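Side-chain contacts in threonine--tRNA ligase catalytic subunit (Aeropyrum pernix, PDB 3A32), which attaches threonine to tRNA(Thr) after activating it with ATP as threonyl-adenylate, and probably cannot itself deacylate mischarged seryl-tRNA(Thr): residues 341-346 / 365-370; 350-355 / 406-411; 358-363 / 401-406; 428-433 / 439-444. All coordinates share one frame; numbering follows the deposited sequence.

In the fold
All four contacts lie in the anticodon-binding domain. The chain enters along strand 341-347 and returns through helix 353-369, whose C-terminal part closes contact 1 against the strand. From the start of the same helix, contact 2 reaches forward about fifty residues to helix 405-410, so it crosses contact 1. Contact 3 falls within the span that contact 2 encloses and also crosses contact 1; it joins the middle of helix 353-369 to strand 399-403, the parallel neighbour of strand 341-347. Contact 4 follows in series, closing a short turn between strand 424-431 and helix 435-457. L442 of that last helix touches I363 and L367, linking contact 4 back to contacts 3 and 1.

Contact 1: 341-346 / 365-370; sequences FAVIAV and KGLLDK
L367, on the last turns of helix 353-369, lays its forked end over one face of the F341 ring at the start of strand 341-347. The closest approach is 3.8 Å, from L367 CD1 to F341 CG. The same methyl is 4.2 Å from the centroid of the F341 ring and 26° off the ring normal, which makes the meeting a CH-pi contact. The other branch stays nearer the rim, with L367 CD2 4.1 Å from F341 CE2. With CG of L367 anti to the carbonyl carbon (chi1 -67°), its fork points at the strand and its two methyls lie over the CG and CE2 sides of the ring; the side chains cross at roughly a right angle. V343, two residues along the strand and on the same side of it, adds a lighter touch through its CG2, 4.3 Å from L367 CD1. A broad ring and branched aliphatic chains suit this buried, wholly apolar seam. L442 of helix 435-457 also touches L367, and F372 meets the F341 ring edge-to-face. Strand 341-347, helix 353-369 and the neighbouring parallel strand 373-380 form a beta-alpha-beta unit, and helix-to-sheet packing of this kind is characteristic of such a crossover.

Contact 2: 350-355 / 406-411; sequences GEVDRE and KEVREK. With SO4 (sulfate ion), chain D.
The start of helix 353-369 meets the short helix 405-410 in the anticodon-binding domain: V352 and E355, in and beside the first turn of helix 353-369, face V408 and R409. V408 is the buried centre. Its CG1 stands anti to the backbone N (chi1 163°) and meets both partners across the interface. It lies 4.3 Å from V352 CG2 and 3.4 Å from E355 OE1, the latter a contact of a carboxylate oxygen with a methyl. E355 runs extended beyond CG and lies obliquely against the valine, with CD as well as CB 4.0 Å from V408 CG1, while its charged end stays near the exposed margin. R409 likewise closes the outer side by bringing NH2 to 4.2 Å from V352 CB. Its guanidinium does not pair with E355, for R409 NE is 6.8 Å from E355 OE2; any attraction would be long-range. Short branched valines let the two backbones come close, and longer charged chains suit the solvent-facing margin. Beyond the interface, K406 NZ donates a 2.8 Å hydrogen bond to O1 of a sulfate, probably from the crystallisation liquor, which R427 also binds. Each helix follows one of two adjacent parallel strands, 341-347 and 399-403, so both begin beyond the strands' C-terminal ends, as is characteristic of alpha/beta folds.

Contact 3: 358-363 / 401-406; sequences DLASSI and VFIGAK. With SO4 (sulfate ion), chain D.
Helix 358-363 runs nearly antiparallel to strand 401-403, at 151° between their directions, with the segment axes 9.4 Å apart at closest approach. I403 projects from the strand toward the helix and supplies every close touch from its side. Its CD1 settles against the helix backbone, 3.6 Å from A360 CA and 3.9 Å from A360 CB. The single methyl of alanine suits this place, because it lets the isoleucine reach the helix main chain. The same I403 CD1 meets the end of I363 tip to tip, 3.7 Å from I363 CD1. The second branch of I403 turns to L359: I403 CG2 lies 3.7 Å from L359 CD2, the two side chains crossing at about a right angle. L359 can reach there because its CG is anti to the backbone N (chi1 -168°). Thus a beta-branched residue with two arms serves three apolar residues spread over one turn of helix. S362, one of the polar residues of this helix, bonds within it instead: its OG donates to D358 O at 3.0 Å. The D358 carbonyl takes S362 N as well, from the opposite face of its plane. Around this buried seam, V343 and A345 of strand 341-347 touch A360, L413 of strand 412-419 touches both I363 and I403, and A438 and L442 of helix 435-457 pack on I363.

Contact 4: 428-433 / 439-444; sequences LAIAYG and VENLAA
N441 ND2 donates to A431 O across 2.7 Å, a short but weak hydrogen bond because the angle at the hydrogen is only 130°. The acceptor is the carbonyl of A431, which ends strand 424-431 and turns its CB away from the helix, so it offers main chain and not side chain. N441 suits the place by doing two jobs: its amide meets the backbone, while its CB packs 3.6 Å from I430 CG2. The two side chains lie alongside one another, pointing opposite ways. In I430, chi1 of -60° sets CG1 beside the backbone N and leaves CG2 anti to it, and CG2 is the branch that meets the asparagine. I430 itself belongs to strand 424-431, an outermost strand of the domain's mixed sheet, and N441 to the long helix 435-457 that follows it; the chain turns back after the edge strand and lays the helix over one face of the sheet, where L442 touches V415 of the next strand. At the turn, G433 N is hydrogen-bonded to D437 OD2. Y432 lies just beyond the strand, with its CA 4.3 Å from N441 ND2. Its ring leads away from the helix segment, and its OH is hydrogen-bonded to E407 O, so the tyrosine extends toward helix 405-410 and also touches L359. On another side of the helix, E440 OE2 forms a salt bridge with K370 NZ.

Contact 1: 341-346 / 365-370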
loop_
_atom_site.group_PDB
_atom_site.type_symbol
_atom_site.label_atom_id
_atom_site.label_comp_id
_atom_site.label_asym_id
_atom_site.label_seq_id
_atom_site.Cartn_x
_atom_site.Cartn_y
_atom_site.Cartn_z
ATOM N N PHE A 341 9.456 -7.949 18.565
ATOM C CA PHE A 341 9.787 -8.398 19.928
ATOM C C PHE A 341 9.927 -9.883 19.859
ATOM O O PHE A 341 8.966 -10.551 19.461
ATOM C CB PHE A 341 8.663 -8.076 20.935
ATOM C CG PHE A 341 8.593 -6.625 21.313
ATOM C CD1 PHE A 341 9.452 -6.105 22.292
ATOM C CD2 PHE A 341 7.710 -5.764 20.659
ATOM C CE1 PHE A 341 9.409 -4.750 22.631
ATOM C CE2 PHE A 341 7.657 -4.401 20.986
ATOM C CZ PHE A 341 8.481 -3.889 21.995
ATOM N N ALA A 342 11.096 -10.419 20.250
ATOM C CA ALA A 342 11.186 -11.860 20.485
ATOM C C ALA A 342 11.072 -12.050 22.005
ATOM O O ALA A 342 11.840 -11.424 22.763
ATOM C CB ALA A 342 12.485 -12.441 19.960
ATOM N N VAL A 343 10.111 -12.853 22.435
ATOM C CA VAL A 343 9.853 -13.114 23.849
ATOM C C VAL A 343 10.347 -14.531 24.140
ATOM O O VAL A 343 9.821 -15.511 23.585
ATOM C CB VAL A 343 8.325 -12.973 24.201
ATOM C CG1 VAL A 343 8.065 -13.293 25.661
ATOM C CG2 VAL A 343 7.773 -11.528 23.870
ATOM N N ILE A 344 11.389 -14.624 24.962
ATOM C CA ILE A 344 12.162 -15.856 25.181
ATOM C C ILE A 344 11.985 -16.349 26.629
ATOM O O ILE A 344 12.428 -15.702 27.581
ATOM C CB ILE A 344 13.654 -15.659 24.805
ATOM C CG1 ILE A 344 13.759 -15.236 23.331
ATOM C CG2 ILE A 344 14.449 -16.981 24.969
ATOM C CD1 ILE A 344 14.829 -14.279 23.008
ATOM N N ALA A 345 11.302 -17.487 26.769
ATOM C CA ALA A 345 10.935 -18.005 28.071
ATOM C C ALA A 345 12.068 -18.949 28.509
ATOM O O ALA A 345 12.268 -19.996 27.899
ATOM C CB ALA A 345 9.582 -18.748 27.980
ATOM N N VAL A 346 12.838 -18.579 29.536
ATOM C CA VAL A 346 13.969 -19.439 29.924
ATOM C C VAL A 346 13.533 -20.420 31.031
ATOM O O VAL A 346 13.560 -20.101 32.232
ATOM C CB VAL A 346 15.171 -18.644 30.329
ATOM C CG1 VAL A 346 16.391 -19.583 30.485
ATOM C CG2 VAL A 346 15.439 -17.459 29.308
ATOM N N LYS A 365 0.833 -11.924 23.999
ATOM C CA LYS A 365 -0.538 -11.543 23.618
ATOM C C LYS A 365 -0.749 -10.045 23.691
ATOM O O LYS A 365 -1.383 -9.473 22.812
ATOM C CB LYS A 365 -1.612 -12.210 24.502
ATOM C CG LYS A 365 -1.827 -13.693 24.252
ATOM C CD LYS A 365 -2.734 -14.347 25.384
ATOM C CE LYS A 365 -2.631 -15.899 25.381
ATOM N NZ LYS A 365 -1.918 -16.464 24.171
ATOM N N GLY A 366 -0.264 -9.432 24.770
ATOM C CA GLY A 366 -0.482 -8.009 24.974
ATOM C C GLY A 366 0.219 -7.176 23.891
ATOM O O GLY A 366 -0.343 -6.186 23.380
ATOM N N LEU A 367 1.461 -7.536 23.577
ATOM C CA LEU A 367 2.216 -6.867 22.429
ATOM C C LEU A 367 1.531 -7.049 21.068
ATOM O O LEU A 367 1.468 -6.108 20.278
ATOM C CB LEU A 367 3.642 -7.398 22.360
ATOM C CG LEU A 367 4.432 -6.953 23.606
ATOM C CD1 LEU A 367 5.726 -7.730 23.619
ATOM C CD2 LEU A 367 4.671 -5.459 23.606
ATOM N N LEU A 368 1.013 -8.253 20.801
ATOM C CA LEU A 368 0.203 -8.496 19.602
ATOM C C LEU A 368 -1.004 -7.599 19.566
ATOM O O LEU A 368 -1.273 -7.024 18.560
ATOM C CB LEU A 368 -0.223 -9.963 19.475
ATOM C CG LEU A 368 0.876 -10.956 19.055
ATOM C CD1 LEU A 368 0.565 -12.380 19.518
ATOM C CD2 LEU A 368 1.043 -10.915 17.540
ATOM N N ASP A 369 -1.708 -7.441 20.682
ATOM C CA ASP A 369 -2.879 -6.555 20.742
ATOM C C ASP A 369 -2.534 -5.070 20.526
ATOM O O ASP A 369 -3.379 -4.306 20.043
ATOM C CB ASP A 369 -3.622 -6.707 22.074
ATOM C CG ASP A 369 -4.316 -8.055 22.219
ATOM O OD1 ASP A 369 -4.414 -8.857 21.237
ATOM O OD2 ASP A 369 -4.795 -8.322 23.342
ATOM N N LYS A 370 -1.317 -4.647 20.897
ATOM C CA LYS A 370 -0.853 -3.281 20.533
ATOM C C LYS A 370 -0.452 -3.113 19.052
ATOM O O LYS A 370 -0.157 -2.007 18.587
ATOM C CB LYS A 370 0.234 -2.816 21.495
ATOM C CG LYS A 370 -0.330 -2.574 22.922
ATOM C CD LYS A 370 0.516 -1.628 23.694
ATOM C CE LYS A 370 0.036 -1.502 25.112
ATOM N NZ LYS A 370 -1.098 -0.560 25.158
#

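Contact 2: 350-355 / 406-411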
loop_
_atom_site.group_PDB
_atom_site.type_symbol
_atom_site.label_atom_id
_atom_site.label_comp_id
_atom_site.label_asym_id
_atom_site.label_seq_id
_atom_site.Cartn_x
_atom_site.Cartn_y
_atom_site.Cartn_z
ATOM N N GLY A 350 11.596 -26.405 37.124
ATOM C CA GLY A 350 10.918 -26.292 38.400
ATOM C C GLY A 350 9.609 -25.573 38.275
ATOM O O GLY A 350 9.222 -25.174 37.201
ATOM N N GLU A 351 8.939 -25.379 39.403
ATOM C CA GLU A 351 7.591 -24.824 39.471
ATOM C C GLU A 351 7.457 -23.357 39.083
ATOM O O GLU A 351 6.343 -22.854 38.837
ATOM C CB GLU A 351 7.120 -24.951 40.890
ATOM C CG GLU A 351 7.243 -26.356 41.389
ATOM C CD GLU A 351 5.896 -26.979 41.592
ATOM O OE1 GLU A 351 5.502 -27.019 42.800
ATOM O OE2 GLU A 351 5.249 -27.377 40.560
ATOM N N VAL A 352 8.575 -22.654 39.068
ATOM C CA VAL A 352 8.570 -21.252 38.642
ATOM C C VAL A 352 8.231 -21.186 37.120
ATOM O O VAL A 352 7.813 -20.151 36.634
ATOM C CB VAL A 352 9.895 -20.542 39.046
ATOM C CG1 VAL A 352 11.062 -21.105 38.266
ATOM C CG2 VAL A 352 9.804 -19.024 38.921
ATOM N N ASP A 353 8.379 -22.299 36.402
ATOM C CA ASP A 353 8.119 -22.355 34.951
ATOM C C ASP A 353 6.696 -21.959 34.571
ATOM O O ASP A 353 6.424 -21.555 33.442
ATOM C CB ASP A 353 8.461 -23.729 34.368
ATOM C CG ASP A 353 9.958 -23.955 34.259
ATOM O OD1 ASP A 353 10.718 -23.072 34.743
ATOM O OD2 ASP A 353 10.372 -25.019 33.703
ATOM N N ARG A 354 5.807 -22.059 35.545
ATOM C CA ARG A 354 4.413 -21.774 35.345
ATOM C C ARG A 354 4.206 -20.252 35.294
ATOM O O ARG A 354 3.498 -19.744 34.426
ATOM C CB ARG A 354 3.604 -22.425 36.468
ATOM C CG ARG A 354 2.129 -22.193 36.373
ATOM C CD ARG A 354 1.474 -22.605 37.667
ATOM N NE ARG A 354 1.799 -21.756 38.830
ATOM C CZ ARG A 354 2.663 -22.081 39.803
ATOM N NH1 ARG A 354 3.353 -23.229 39.754
ATOM N NH2 ARG A 354 2.854 -21.256 40.832
ATOM N N GLU A 355 4.849 -19.537 36.212
ATOM C CA GLU A 355 4.800 -18.089 36.217
ATOM C C GLU A 355 5.575 -17.517 35.018
ATOM O O GLU A 355 5.201 -16.516 34.468
ATOM C CB GLU A 355 5.437 -17.574 37.485
ATOM C CG GLU A 355 4.662 -17.798 38.738
ATOM C CD GLU A 355 5.440 -17.279 39.912
ATOM O OE1 GLU A 355 5.591 -16.025 40.009
ATOM O OE2 GLU A 355 5.917 -18.132 40.706
ATOM N N LYS A 406 14.689 -15.394 37.424
ATOM C CA LYS A 406 15.211 -14.152 37.978
ATOM C C LYS A 406 14.295 -12.972 37.638
ATOM O O LYS A 406 14.019 -12.128 38.476
ATOM C CB LYS A 406 16.618 -13.909 37.393
ATOM C CG LYS A 406 17.370 -12.763 38.081
ATOM C CD LYS A 406 18.868 -12.611 37.618
ATOM C CE LYS A 406 19.637 -13.970 37.511
ATOM N NZ LYS A 406 21.078 -13.975 38.099
ATOM N N GLU A 407 13.855 -12.893 36.381
ATOM C CA GLU A 407 12.953 -11.833 35.917
ATOM C C GLU A 407 11.617 -11.883 36.630
ATOM O O GLU A 407 11.075 -10.869 37.031
ATOM C CB GLU A 407 12.703 -11.926 34.386
ATOM C CG GLU A 407 13.909 -11.535 33.526
ATOM C CD GLU A 407 15.069 -12.497 33.667
ATOM O OE1 GLU A 407 14.858 -13.734 33.758
ATOM O OE2 GLU A 407 16.194 -12.015 33.716
ATOM N N VAL A 408 11.065 -13.070 36.735
ATOM C CA VAL A 408 9.857 -13.243 37.514
ATOM C C VAL A 408 10.050 -12.846 39.037
ATOM O O VAL A 408 9.232 -12.119 39.609
ATOM C CB VAL A 408 9.406 -14.682 37.378
ATOM C CG1 VAL A 408 8.428 -15.027 38.441
ATOM C CG2 VAL A 408 8.839 -14.944 35.937
ATOM N N ARG A 409 11.116 -13.312 39.684
ATOM C CA ARG A 409 11.270 -13.080 41.122
ATOM C C ARG A 409 11.645 -11.647 41.446
ATOM O O ARG A 409 11.230 -11.094 42.484
ATOM C CB ARG A 409 12.323 -14.019 41.678
ATOM C CG ARG A 409 11.885 -15.448 41.779
ATOM C CD ARG A 409 13.110 -16.369 41.737
ATOM N NE ARG A 409 12.638 -17.743 41.904
ATOM C CZ ARG A 409 13.406 -18.835 41.821
ATOM N NH1 ARG A 409 14.713 -18.733 41.589
ATOM N NH2 ARG A 409 12.850 -20.032 41.991
ATOM N N GLU A 410 12.426 -11.026 40.561
ATOM C CA GLU A 410 12.886 -9.645 40.806
ATOM C C GLU A 410 11.982 -8.618 40.199
ATOM O O GLU A 410 12.131 -7.417 40.488
ATOM C CB GLU A 410 14.288 -9.445 40.265
ATOM C CG GLU A 410 15.238 -10.330 40.993
ATOM C CD GLU A 410 16.636 -10.263 40.474
ATOM O OE1 GLU A 410 16.908 -9.446 39.550
ATOM O OE2 GLU A 410 17.451 -11.059 41.003
ATOM N N LYS A 411 11.085 -9.061 39.313
ATOM C CA LYS A 411 10.105 -8.144 38.680
ATOM C C LYS A 411 10.787 -7.111 37.817
ATOM O O LYS A 411 10.412 -5.940 37.805
ATOM C CB LYS A 411 9.168 -7.480 39.711
ATOM C CG LYS A 411 8.245 -8.486 40.436
ATOM C CD LYS A 411 6.894 -8.768 39.751
ATOM C CE LYS A 411 6.221 -10.016 40.366
ATOM N NZ LYS A 411 5.969 -9.951 41.905
HETATM S S SO4 D . 21.814 -10.761 35.738
HETATM O O1 SO4 D . 22.191 -11.967 36.469
HETATM O O2 SO4 D . 22.036 -9.616 36.635
HETATM O O3 SO4 D . 22.628 -10.676 34.531
HETATM O O4 SO4 D . 20.435 -10.895 35.267
#

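Contact 3: 358-363 / 401-406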
loop_
_atom_site.group_PDB
_atom_site.type_symbol
_atom_site.label_atom_id
_atom_site.label_comp_id
_atom_site.label_asym_id
_atom_site.label_seq_id
_atom_site.Cartn_x
_atom_site.Cartn_y
_atom_site.Cartn_z
ATOM N N ASP A 358 3.257 -18.155 31.959
ATOM C CA ASP A 358 2.160 -17.217 31.980
ATOM C C ASP A 358 2.596 -15.760 31.723
ATOM O O ASP A 358 1.887 -15.018 31.066
ATOM C CB ASP A 358 1.355 -17.317 33.295
ATOM C CG ASP A 358 0.670 -18.715 33.492
ATOM O OD1 ASP A 358 0.678 -19.587 32.576
ATOM O OD2 ASP A 358 0.111 -18.941 34.590
ATOM N N LEU A 359 3.729 -15.338 32.268
ATOM C CA LEU A 359 4.272 -14.012 31.961
ATOM C C LEU A 359 4.606 -13.821 30.469
ATOM O O LEU A 359 4.139 -12.866 29.841
ATOM C CB LEU A 359 5.469 -13.650 32.877
ATOM C CG LEU A 359 5.944 -12.178 32.848
ATOM C CD1 LEU A 359 4.860 -11.189 33.236
ATOM C CD2 LEU A 359 7.238 -11.946 33.685
ATOM N N ALA A 360 5.394 -14.738 29.910
ATOM C CA ALA A 360 5.794 -14.712 28.496
ATOM C C ALA A 360 4.590 -14.671 27.551
ATOM O O ALA A 360 4.470 -13.792 26.688
ATOM C CB ALA A 360 6.692 -15.936 28.174
ATOM N N SER A 361 3.710 -15.640 27.732
ATOM C CA SER A 361 2.468 -15.752 27.015
ATOM C C SER A 361 1.589 -14.483 27.107
ATOM O O SER A 361 1.113 -13.968 26.075
ATOM C CB SER A 361 1.740 -17.023 27.523
ATOM O OG SER A 361 0.427 -17.123 27.006
ATOM N N SER A 362 1.382 -13.953 28.317
ATOM C CA SER A 362 0.613 -12.707 28.455
ATOM C C SER A 362 1.284 -11.489 27.811
ATOM O O SER A 362 0.621 -10.698 27.131
ATOM C CB SER A 362 0.338 -12.401 29.892
ATOM O OG SER A 362 -0.503 -13.381 30.407
ATOM N N ILE A 363 2.590 -11.324 28.035
ATOM C CA ILE A 363 3.336 -10.250 27.346
ATOM C C ILE A 363 3.182 -10.409 25.826
ATOM O O ILE A 363 2.841 -9.458 25.154
ATOM C CB ILE A 363 4.846 -10.178 27.762
ATOM C CG1 ILE A 363 4.985 -9.725 29.238
ATOM C CG2 ILE A 363 5.645 -9.241 26.787
ATOM C CD1 ILE A 363 6.411 -9.898 29.846
ATOM N N VAL A 401 13.272 -10.111 24.553
ATOM C CA VAL A 401 12.768 -9.990 25.947
ATOM C C VAL A 401 12.978 -11.342 26.612
ATOM O O VAL A 401 12.415 -12.337 26.182
ATOM C CB VAL A 401 11.264 -9.533 26.018
ATOM C CG1 VAL A 401 10.765 -9.419 27.477
ATOM C CG2 VAL A 401 11.066 -8.180 25.260
ATOM N N PHE A 402 13.868 -11.387 27.584
ATOM C CA PHE A 402 14.214 -12.646 28.244
ATOM C C PHE A 402 13.426 -12.784 29.510
ATOM O O PHE A 402 13.477 -11.902 30.380
ATOM C CB PHE A 402 15.716 -12.742 28.551
ATOM C CG PHE A 402 16.572 -12.933 27.306
ATOM C CD1 PHE A 402 16.717 -14.193 26.727
ATOM C CD2 PHE A 402 17.209 -11.841 26.710
ATOM C CE1 PHE A 402 17.491 -14.371 25.582
ATOM C CE2 PHE A 402 17.981 -12.007 25.561
ATOM C CZ PHE A 402 18.143 -13.271 24.993
ATOM N N ILE A 403 12.645 -13.854 29.594
ATOM C CA ILE A 403 11.883 -14.087 30.799
ATOM C C ILE A 403 12.270 -15.395 31.456
ATOM O O ILE A 403 11.867 -16.441 31.009
ATOM C CB ILE A 403 10.386 -14.040 30.608
ATOM C CG1 ILE A 403 9.991 -12.713 29.929
ATOM C CG2 ILE A 403 9.696 -14.195 32.049
ATOM C CD1 ILE A 403 8.725 -12.743 29.241
ATOM N N GLY A 404 13.108 -15.293 32.493
ATOM C CA GLY A 404 13.469 -16.440 33.325
ATOM C C GLY A 404 13.019 -16.271 34.784
ATOM O O GLY A 404 12.288 -15.340 35.131
ATOM N N ALA A 405 13.447 -17.207 35.616
ATOM C CA ALA A 405 13.149 -17.244 37.056
ATOM C C ALA A 405 13.517 -15.928 37.743
ATOM O O ALA A 405 12.784 -15.437 38.570
ATOM C CB ALA A 405 13.944 -18.405 37.692
ATOM N N LYS A 406 14.689 -15.394 37.424
ATOM C CA LYS A 406 15.211 -14.152 37.978
ATOM C C LYS A 406 14.295 -12.972 37.638
ATOM O O LYS A 406 14.019 -12.128 38.476
ATOM C CB LYS A 406 16.618 -13.909 37.393
ATOM C CG LYS A 406 17.370 -12.763 38.081
ATOM C CD LYS A 406 18.868 -12.611 37.618
ATOM C CE LYS A 406 19.637 -13.970 37.511
ATOM N NZ LYS A 406 21.078 -13.975 38.099
HETATM S S SO4 D . 21.814 -10.761 35.738
HETATM O O1 SO4 D . 22.191 -11.967 36.469
HETATM O O2 SO4 D . 22.036 -9.616 36.635
HETATM O O3 SO4 D . 22.628 -10.676 34.531
HETATM O O4 SO4 D . 20.435 -10.895 35.267
#

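Contact 4: 428-433 / 439-444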
loop_
_atom_site.group_PDB
_atom_site.type_symbol
_atom_site.label_atom_id
_atom_site.label_comp_id
_atom_site.label_asym_id
_atom_site.label_seq_id
_atom_site.Cartn_x
_atom_site.Cartn_y
_atom_site.Cartn_z
ATOM N N LEU A 428 18.570 -3.412 28.660
ATOM C CA LEU A 428 17.779 -2.486 29.484
ATOM C C LEU A 428 17.149 -3.296 30.578
ATOM O O LEU A 428 16.869 -4.470 30.407
ATOM C CB LEU A 428 16.644 -1.799 28.705
ATOM C CG LEU A 428 16.880 -1.218 27.319
ATOM C CD1 LEU A 428 15.522 -0.865 26.708
ATOM C CD2 LEU A 428 17.814 -0.001 27.341
ATOM N N ALA A 429 16.907 -2.654 31.702
ATOM C CA ALA A 429 16.254 -3.300 32.850
ATOM C C ALA A 429 14.870 -2.659 32.970
ATOM O O ALA A 429 14.752 -1.492 33.315
ATOM C CB ALA A 429 17.051 -3.061 34.096
ATOM N N ILE A 430 13.837 -3.414 32.619
ATOM C CA ILE A 430 12.475 -2.905 32.581
ATOM C C ILE A 430 11.651 -3.456 33.759
ATOM O O ILE A 430 11.244 -4.629 33.750
ATOM C CB ILE A 430 11.747 -3.219 31.209
ATOM C CG1 ILE A 430 12.471 -2.612 29.996
ATOM C CG2 ILE A 430 10.360 -2.663 31.243
ATOM C CD1 ILE A 430 12.745 -1.154 30.060
ATOM N N ALA A 431 11.402 -2.614 34.763
ATOM C CA ALA A 431 10.641 -3.042 35.949
ATOM C C ALA A 431 9.174 -3.197 35.555
ATOM O O ALA A 431 8.684 -2.521 34.643
ATOM C CB ALA A 431 10.805 -2.042 37.140
ATOM N N TYR A 432 8.475 -4.104 36.219
ATOM C CA TYR A 432 7.038 -4.249 35.996
ATOM C C TYR A 432 6.391 -4.694 37.300
ATOM O O TYR A 432 7.084 -5.226 38.185
ATOM C CB TYR A 432 6.754 -5.271 34.859
ATOM C CG TYR A 432 7.094 -6.707 35.232
ATOM C CD1 TYR A 432 6.115 -7.595 35.666
ATOM C CD2 TYR A 432 8.414 -7.159 35.187
ATOM C CE1 TYR A 432 6.449 -8.925 36.021
ATOM C CE2 TYR A 432 8.753 -8.428 35.531
ATOM C CZ TYR A 432 7.782 -9.308 35.948
ATOM O OH TYR A 432 8.181 -10.563 36.292
ATOM N N GLY A 433 5.073 -4.509 37.399
ATOM C CA GLY A 433 4.266 -4.972 38.530
ATOM C C GLY A 433 3.525 -6.233 38.129
ATOM O O GLY A 433 3.508 -7.194 38.864
ATOM N N VAL A 439 3.660 -5.017 29.540
ATOM C CA VAL A 439 3.294 -4.716 28.142
ATOM C C VAL A 439 3.348 -3.200 27.906
ATOM O O VAL A 439 3.867 -2.739 26.882
ATOM C CB VAL A 439 1.907 -5.328 27.735
ATOM C CG1 VAL A 439 1.363 -4.730 26.378
ATOM C CG2 VAL A 439 1.986 -6.872 27.710
ATOM N N GLU A 440 2.872 -2.419 28.869
ATOM C CA GLU A 440 2.837 -0.976 28.696
ATOM C C GLU A 440 4.234 -0.437 28.564
ATOM O O GLU A 440 4.516 0.343 27.655
ATOM C CB GLU A 440 2.086 -0.282 29.843
ATOM C CG GLU A 440 0.609 -0.628 29.900
ATOM C CD GLU A 440 -0.176 -0.151 28.634
ATOM O OE1 GLU A 440 -0.124 1.068 28.320
ATOM O OE2 GLU A 440 -0.865 -0.994 27.995
ATOM N N ASN A 441 5.105 -0.907 29.447
ATOM C CA ASN A 441 6.500 -0.504 29.504
ATOM C C ASN A 441 7.310 -0.939 28.274
ATOM O O ASN A 441 8.195 -0.195 27.831
ATOM C CB ASN A 441 7.151 -1.079 30.787
ATOM C CG ASN A 441 6.609 -0.428 32.056
ATOM O OD1 ASN A 441 5.910 0.578 31.985
ATOM N ND2 ASN A 441 6.940 -0.993 33.220
ATOM N N LEU A 442 7.043 -2.142 27.756
ATOM C CA LEU A 442 7.669 -2.588 26.520
ATOM C C LEU A 442 7.149 -1.755 25.362
ATOM O O LEU A 442 7.936 -1.350 24.470
ATOM C CB LEU A 442 7.436 -4.084 26.269
ATOM C CG LEU A 442 8.199 -4.981 27.257
ATOM C CD1 LEU A 442 7.718 -6.358 27.236
ATOM C CD2 LEU A 442 9.701 -4.979 26.968
ATOM N N ALA A 443 5.843 -1.459 25.369
ATOM C CA ALA A 443 5.286 -0.586 24.318
ATOM C C ALA A 443 5.894 0.809 24.359
ATOM O O ALA A 443 6.138 1.406 23.295
ATOM C CB ALA A 443 3.759 -0.534 24.360
ATOM N N ALA A 444 6.199 1.315 25.566
ATOM C CA ALA A 444 6.930 2.608 25.682
ATOM C C ALA A 444 8.329 2.596 25.051
ATOM O O ALA A 444 8.752 3.594 24.452
ATOM C CB ALA A 444 7.034 3.067 27.198
#